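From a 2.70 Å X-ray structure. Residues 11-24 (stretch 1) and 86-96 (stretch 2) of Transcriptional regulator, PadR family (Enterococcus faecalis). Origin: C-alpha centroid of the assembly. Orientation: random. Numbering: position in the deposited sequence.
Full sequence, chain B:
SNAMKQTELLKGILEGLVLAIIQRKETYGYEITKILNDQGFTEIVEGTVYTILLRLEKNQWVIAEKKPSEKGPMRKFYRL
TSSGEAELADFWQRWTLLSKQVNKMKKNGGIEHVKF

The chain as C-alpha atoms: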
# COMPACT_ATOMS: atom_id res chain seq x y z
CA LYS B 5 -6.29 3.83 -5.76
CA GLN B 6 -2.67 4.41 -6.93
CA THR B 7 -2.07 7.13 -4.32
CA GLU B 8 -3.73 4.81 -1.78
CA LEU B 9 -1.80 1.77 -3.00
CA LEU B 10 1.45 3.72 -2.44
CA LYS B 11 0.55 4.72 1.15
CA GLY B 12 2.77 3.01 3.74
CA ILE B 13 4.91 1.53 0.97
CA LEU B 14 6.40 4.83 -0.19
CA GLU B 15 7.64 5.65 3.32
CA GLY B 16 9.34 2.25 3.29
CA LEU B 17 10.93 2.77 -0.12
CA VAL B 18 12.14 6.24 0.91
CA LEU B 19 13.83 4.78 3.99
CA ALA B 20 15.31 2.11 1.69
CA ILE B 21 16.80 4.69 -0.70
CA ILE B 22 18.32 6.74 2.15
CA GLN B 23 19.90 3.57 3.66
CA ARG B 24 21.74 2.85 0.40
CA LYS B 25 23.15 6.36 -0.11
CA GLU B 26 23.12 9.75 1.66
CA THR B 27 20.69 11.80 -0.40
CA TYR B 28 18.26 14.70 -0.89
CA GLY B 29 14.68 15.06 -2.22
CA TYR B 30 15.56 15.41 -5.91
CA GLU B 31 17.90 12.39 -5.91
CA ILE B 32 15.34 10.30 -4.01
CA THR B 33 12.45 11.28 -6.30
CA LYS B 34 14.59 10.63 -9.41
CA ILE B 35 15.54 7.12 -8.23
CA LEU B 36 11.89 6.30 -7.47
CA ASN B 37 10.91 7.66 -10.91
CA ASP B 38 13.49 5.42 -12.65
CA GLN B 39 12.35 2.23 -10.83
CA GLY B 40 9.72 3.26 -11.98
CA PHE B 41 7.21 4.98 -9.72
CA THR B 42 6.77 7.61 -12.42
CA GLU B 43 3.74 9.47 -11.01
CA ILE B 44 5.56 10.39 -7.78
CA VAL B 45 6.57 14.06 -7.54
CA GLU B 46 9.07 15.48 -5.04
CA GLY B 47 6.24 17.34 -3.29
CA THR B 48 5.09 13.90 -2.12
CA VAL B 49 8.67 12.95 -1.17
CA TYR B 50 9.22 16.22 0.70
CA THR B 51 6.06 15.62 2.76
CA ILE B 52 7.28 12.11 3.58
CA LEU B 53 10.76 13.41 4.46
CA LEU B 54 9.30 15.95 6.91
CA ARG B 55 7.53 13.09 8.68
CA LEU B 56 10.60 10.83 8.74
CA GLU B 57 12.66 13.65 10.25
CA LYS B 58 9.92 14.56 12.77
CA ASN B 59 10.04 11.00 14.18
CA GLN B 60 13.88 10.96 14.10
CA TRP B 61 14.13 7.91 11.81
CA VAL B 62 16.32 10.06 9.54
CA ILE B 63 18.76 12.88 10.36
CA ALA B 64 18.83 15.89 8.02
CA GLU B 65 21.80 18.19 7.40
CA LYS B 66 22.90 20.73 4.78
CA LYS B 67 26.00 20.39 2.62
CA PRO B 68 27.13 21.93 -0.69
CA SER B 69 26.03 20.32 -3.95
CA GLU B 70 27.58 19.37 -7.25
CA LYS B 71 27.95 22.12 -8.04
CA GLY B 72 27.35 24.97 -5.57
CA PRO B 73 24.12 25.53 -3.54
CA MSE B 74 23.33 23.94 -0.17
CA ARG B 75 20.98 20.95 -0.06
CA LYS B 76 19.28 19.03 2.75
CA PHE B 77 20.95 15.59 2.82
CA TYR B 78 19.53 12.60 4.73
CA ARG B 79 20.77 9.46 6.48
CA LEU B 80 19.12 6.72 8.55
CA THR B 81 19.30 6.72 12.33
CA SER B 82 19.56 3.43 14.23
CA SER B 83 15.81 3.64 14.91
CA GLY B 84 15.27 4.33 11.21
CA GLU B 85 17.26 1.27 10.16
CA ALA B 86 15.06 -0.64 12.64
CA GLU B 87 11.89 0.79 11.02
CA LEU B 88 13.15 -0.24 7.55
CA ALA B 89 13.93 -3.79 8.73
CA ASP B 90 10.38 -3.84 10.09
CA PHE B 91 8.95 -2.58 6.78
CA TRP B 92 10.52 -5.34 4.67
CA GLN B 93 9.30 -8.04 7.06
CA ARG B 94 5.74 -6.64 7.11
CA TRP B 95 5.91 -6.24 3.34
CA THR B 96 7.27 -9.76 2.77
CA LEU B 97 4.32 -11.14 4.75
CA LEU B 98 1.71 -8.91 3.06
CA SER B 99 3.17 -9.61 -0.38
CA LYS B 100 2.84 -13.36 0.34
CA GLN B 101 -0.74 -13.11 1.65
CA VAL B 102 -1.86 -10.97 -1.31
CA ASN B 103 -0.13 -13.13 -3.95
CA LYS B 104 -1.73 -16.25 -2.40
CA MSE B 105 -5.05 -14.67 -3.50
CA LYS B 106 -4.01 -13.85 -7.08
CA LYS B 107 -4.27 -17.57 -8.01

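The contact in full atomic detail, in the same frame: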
# COMPACT_ATOMS: atom_id res chain seq x y z
N LYS B 11 0.50 4.33 -0.26
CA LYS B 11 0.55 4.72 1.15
C LYS B 11 1.19 3.61 1.98
O LYS B 11 0.90 2.43 1.77
CB LYS B 11 -0.85 5.03 1.71
CG LYS B 11 -1.37 6.42 1.36
CD LYS B 11 -2.76 6.64 1.95
CE LYS B 11 -3.27 8.06 1.71
NZ LYS B 11 -4.54 8.34 2.45
N GLY B 12 2.06 3.98 2.91
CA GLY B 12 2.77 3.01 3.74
C GLY B 12 3.99 2.44 3.05
O GLY B 12 5.06 2.33 3.65
N ILE B 13 3.83 2.07 1.78
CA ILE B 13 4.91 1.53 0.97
C ILE B 13 5.95 2.60 0.68
O ILE B 13 7.15 2.37 0.82
CB ILE B 13 4.40 0.98 -0.38
CG1 ILE B 13 3.34 -0.11 -0.16
CG2 ILE B 13 5.57 0.43 -1.21
CD1 ILE B 13 2.86 -0.76 -1.44
N LEU B 14 5.49 3.77 0.26
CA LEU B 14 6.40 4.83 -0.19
C LEU B 14 7.34 5.27 0.92
O LEU B 14 8.53 5.49 0.68
CB LEU B 14 5.61 6.02 -0.73
CG LEU B 14 6.43 7.05 -1.51
CD1 LEU B 14 7.25 6.39 -2.61
CD2 LEU B 14 5.51 8.14 -2.08
N GLU B 15 6.82 5.40 2.14
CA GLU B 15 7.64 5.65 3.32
C GLU B 15 8.75 4.61 3.42
O GLU B 15 9.91 4.95 3.66
CB GLU B 15 6.81 5.62 4.61
CG GLU B 15 5.96 6.88 4.88
CD GLU B 15 4.60 6.89 4.18
OE1 GLU B 15 4.35 6.05 3.28
OE2 GLU B 15 3.77 7.76 4.54
N GLY B 16 8.39 3.35 3.23
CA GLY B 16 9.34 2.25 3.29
C GLY B 16 10.41 2.32 2.22
O GLY B 16 11.58 2.09 2.50
N LEU B 17 10.00 2.64 1.00
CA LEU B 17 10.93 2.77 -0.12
C LEU B 17 11.86 3.97 0.06
O LEU B 17 13.02 3.92 -0.32
CB LEU B 17 10.17 2.91 -1.44
CG LEU B 17 9.31 1.73 -1.88
CD1 LEU B 17 8.67 2.04 -3.22
CD2 LEU B 17 10.14 0.44 -1.95
N VAL B 18 11.33 5.05 0.63
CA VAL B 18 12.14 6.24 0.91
C VAL B 18 13.22 5.89 1.92
O VAL B 18 14.39 6.19 1.71
CB VAL B 18 11.27 7.42 1.40
CG1 VAL B 18 12.13 8.50 2.05
CG2 VAL B 18 10.47 8.00 0.24
N LEU B 19 12.84 5.23 3.02
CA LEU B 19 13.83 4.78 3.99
C LEU B 19 14.89 3.93 3.30
O LEU B 19 16.09 4.13 3.50
CB LEU B 19 13.16 3.98 5.12
CG LEU B 19 12.28 4.74 6.12
CD1 LEU B 19 11.81 3.80 7.22
CD2 LEU B 19 13.00 5.94 6.72
N ALA B 20 14.43 3.00 2.45
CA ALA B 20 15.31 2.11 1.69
C ALA B 20 16.35 2.88 0.89
O ALA B 20 17.55 2.57 0.96
CB ALA B 20 14.49 1.23 0.76
N ILE B 21 15.90 3.88 0.13
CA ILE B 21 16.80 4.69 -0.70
C ILE B 21 17.84 5.42 0.15
O ILE B 21 19.02 5.43 -0.20
CB ILE B 21 16.02 5.70 -1.55
CG1 ILE B 21 15.20 4.98 -2.63
CG2 ILE B 21 16.96 6.69 -2.22
CD1 ILE B 21 14.11 5.84 -3.25
N ILE B 22 17.41 6.02 1.25
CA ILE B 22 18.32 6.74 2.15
C ILE B 22 19.38 5.80 2.77
O ILE B 22 20.54 6.19 2.93
CB ILE B 22 17.54 7.48 3.27
CG1 ILE B 22 16.63 8.57 2.68
CG2 ILE B 22 18.49 8.11 4.26
CD1 ILE B 22 15.58 9.11 3.65
N GLN B 23 18.98 4.57 3.10
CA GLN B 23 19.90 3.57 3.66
C GLN B 23 21.07 3.29 2.71
O GLN B 23 22.21 3.12 3.15
CB GLN B 23 19.18 2.25 3.92
CG GLN B 23 19.96 1.28 4.82
CD GLN B 23 19.50 -0.16 4.68
OE1 GLN B 23 19.26 -0.65 3.58
NE2 GLN B 23 19.37 -0.85 5.81
N ARG B 24 20.77 3.23 1.42
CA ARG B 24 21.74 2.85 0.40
C ARG B 24 22.77 3.96 0.21
O ARG B 24 23.97 3.69 0.12
CB ARG B 24 21.03 2.57 -0.92
CG ARG B 24 21.37 1.24 -1.55
CD ARG B 24 20.82 1.16 -2.97
NE ARG B 24 19.38 1.49 -3.02
CZ ARG B 24 18.68 1.66 -4.14
NH1 ARG B 24 19.24 1.54 -5.34
NH2 ARG B 24 17.38 1.96 -4.05
N ALA B 86 16.01 0.26 11.99
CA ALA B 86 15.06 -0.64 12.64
C ALA B 86 13.67 -0.61 11.97
O ALA B 86 13.07 -1.66 11.74
CB ALA B 86 14.94 -0.31 14.12
N GLU B 87 13.18 0.60 11.69
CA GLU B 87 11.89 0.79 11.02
C GLU B 87 11.90 0.16 9.62
O GLU B 87 10.92 -0.45 9.20
CB GLU B 87 11.54 2.28 10.93
CG GLU B 87 10.08 2.58 10.55
CD GLU B 87 9.11 2.58 11.74
OE1 GLU B 87 9.52 2.22 12.87
OE2 GLU B 87 7.93 2.96 11.54
N LEU B 88 13.01 0.33 8.89
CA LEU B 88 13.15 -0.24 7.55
C LEU B 88 13.15 -1.77 7.60
O LEU B 88 12.44 -2.42 6.83
CB LEU B 88 14.43 0.29 6.88
CG LEU B 88 14.79 -0.24 5.49
CD1 LEU B 88 13.65 -0.05 4.51
CD2 LEU B 88 16.06 0.44 4.98
N ALA B 89 13.92 -2.34 8.52
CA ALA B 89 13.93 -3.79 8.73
C ALA B 89 12.51 -4.29 8.99
O ALA B 89 12.12 -5.35 8.52
CB ALA B 89 14.84 -4.16 9.89
N ASP B 90 11.75 -3.50 9.75
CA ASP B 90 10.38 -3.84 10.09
C ASP B 90 9.47 -3.74 8.87
O ASP B 90 8.53 -4.53 8.72
CB ASP B 90 9.87 -2.92 11.20
CG ASP B 90 8.63 -3.47 11.88
OD1 ASP B 90 8.72 -4.54 12.52
OD2 ASP B 90 7.56 -2.83 11.78
N PHE B 91 9.74 -2.77 7.99
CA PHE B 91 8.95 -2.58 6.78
C PHE B 91 9.07 -3.78 5.85
O PHE B 91 8.06 -4.29 5.36
CB PHE B 91 9.34 -1.29 6.04
CG PHE B 91 8.93 -1.28 4.59
CD1 PHE B 91 7.59 -1.31 4.23
CD2 PHE B 91 9.89 -1.26 3.57
CE1 PHE B 91 7.21 -1.31 2.89
CE2 PHE B 91 9.51 -1.26 2.23
CZ PHE B 91 8.17 -1.28 1.90
N TRP B 92 10.30 -4.23 5.59
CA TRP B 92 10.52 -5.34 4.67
C TRP B 92 9.87 -6.63 5.16
O TRP B 92 9.33 -7.39 4.36
CB TRP B 92 12.01 -5.56 4.41
CG TRP B 92 12.64 -4.49 3.58
CD1 TRP B 92 13.71 -3.71 3.91
CD2 TRP B 92 12.24 -4.07 2.26
NE1 TRP B 92 14.01 -2.84 2.89
CE2 TRP B 92 13.12 -3.04 1.87
CE3 TRP B 92 11.22 -4.46 1.39
CZ2 TRP B 92 13.01 -2.39 0.63
CZ3 TRP B 92 11.12 -3.82 0.16
CH2 TRP B 92 12.01 -2.80 -0.21
N GLN B 93 9.92 -6.86 6.47
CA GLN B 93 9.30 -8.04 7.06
C GLN B 93 7.78 -8.00 6.92
O GLN B 93 7.17 -8.97 6.46
CB GLN B 93 9.70 -8.17 8.53
CG GLN B 93 9.32 -9.50 9.16
CD GLN B 93 9.84 -9.66 10.57
OE1 GLN B 93 10.91 -9.14 10.92
NE2 GLN B 93 9.08 -10.37 11.40
N ARG B 94 7.18 -6.87 7.30
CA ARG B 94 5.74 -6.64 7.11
C ARG B 94 5.35 -6.76 5.65
O ARG B 94 4.32 -7.37 5.32
CB ARG B 94 5.33 -5.26 7.63
CG ARG B 94 5.04 -5.21 9.12
CD ARG B 94 4.66 -3.80 9.55
NE ARG B 94 5.80 -2.89 9.49
CZ ARG B 94 5.75 -1.60 9.83
NH1 ARG B 94 4.62 -1.05 10.27
NH2 ARG B 94 6.85 -0.85 9.74
N TRP B 95 6.16 -6.18 4.77
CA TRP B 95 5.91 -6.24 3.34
C TRP B 95 6.00 -7.67 2.82
O TRP B 95 5.13 -8.12 2.08
CB TRP B 95 6.88 -5.35 2.56
CG TRP B 95 6.96 -5.70 1.11
CD1 TRP B 95 7.92 -6.43 0.50
CD2 TRP B 95 6.01 -5.36 0.10
NE1 TRP B 95 7.65 -6.56 -0.84
CE2 TRP B 95 6.47 -5.91 -1.11
CE3 TRP B 95 4.81 -4.64 0.09
CZ2 TRP B 95 5.78 -5.77 -2.32
CZ3 TRP B 95 4.12 -4.49 -1.11
CH2 TRP B 95 4.61 -5.05 -2.29
N THR B 96 7.05 -8.38 3.22
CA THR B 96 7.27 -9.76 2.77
C THR B 96 6.09 -10.66 3.14
O THR B 96 5.71 -11.55 2.37
CB THR B 96 8.57 -10.34 3.34
OG1 THR B 96 9.67 -9.51 2.96
CG2 THR B 96 8.82 -11.76 2.82

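Two helices, 13-24 and 86-96, meet here without a single hydrogen bond or salt bridge between them. Shape does the work. Their axes approach to 9.5 Å, with N-to-C directions 128° apart, and the backbones come nearest where Gly 16 faces Phe 91, the CA atoms of the two residues lying 6.0 Å apart.

The rule at that point is a missing side chain on one helix and a flat ring on the other. Phe 91, with chi1 in the t well, lays one face of its ring over Gly 16, whose CA sits 3.6 Å from the ring centroid of Phe 91 and nearly on the ring normal, a CH-pi contact. A CB on Gly 16 would point toward the second helix and come within 2.5 Å of Phe 91 CE2, a clash, so the hollow exists because the residue is glycine. The ring also reaches the backbone of the first helix, with Phe 91 CZ 3.9 Å from Ile 13 O. That oxygen is already taken by Leu 17 N in the helix, so packing carbon against it leaves no polar group unsatisfied.

One turn earlier in its helix, Leu 88 is the classic knob. Its side chain (t, p) sits in the hole made by Gly 16, Leu 19, Ala 20 and Gln 23, and loses more surface to the contact than any other residue. CD1 of Leu 88 drops to 3.6 Å from Gly 16 O and 4.1 Å from Ala 20 CB, while its CD2 meets Gln 23 CD at 3.5 Å. Glycine and alanine keep the floor of this hole low; Leu 19 and Gln 23 contribute longer side chains. Gln 23 suits the exposed margin, offering its carbons to Leu 88 while its NE2 hydrogen-bonds a residue just beyond the stretches.

Ala 20 serves a second partner: its CB lies 3.9 Å from Trp 92 CZ2. The CA-to-CB bond of Trp 92 points sideways, yet the indole swings its far end inward, where CH2 also meets Leu 17 CD2 at 4.1 Å. Leu 17 likewise starts out pointing away and bends its tip back.

Two further side-chain contacts widen the interface. Ile 13 CD1 touches Trp 95 CZ3 at 4.0 Å; the indole's polar NE1 is satisfied elsewhere in the structure. Leu 19 CD1 rests 3.9 Å from Glu 87 CG, using the aliphatic part of a partly exposed acid. The rule is local and one-sided: at Gly 16 the first helix gives up its side chain to a broad Phe 91 face, and Gly 16 and Ala 20 leave room for the Leu 88 knob, with larger side chains on the surrounding positions.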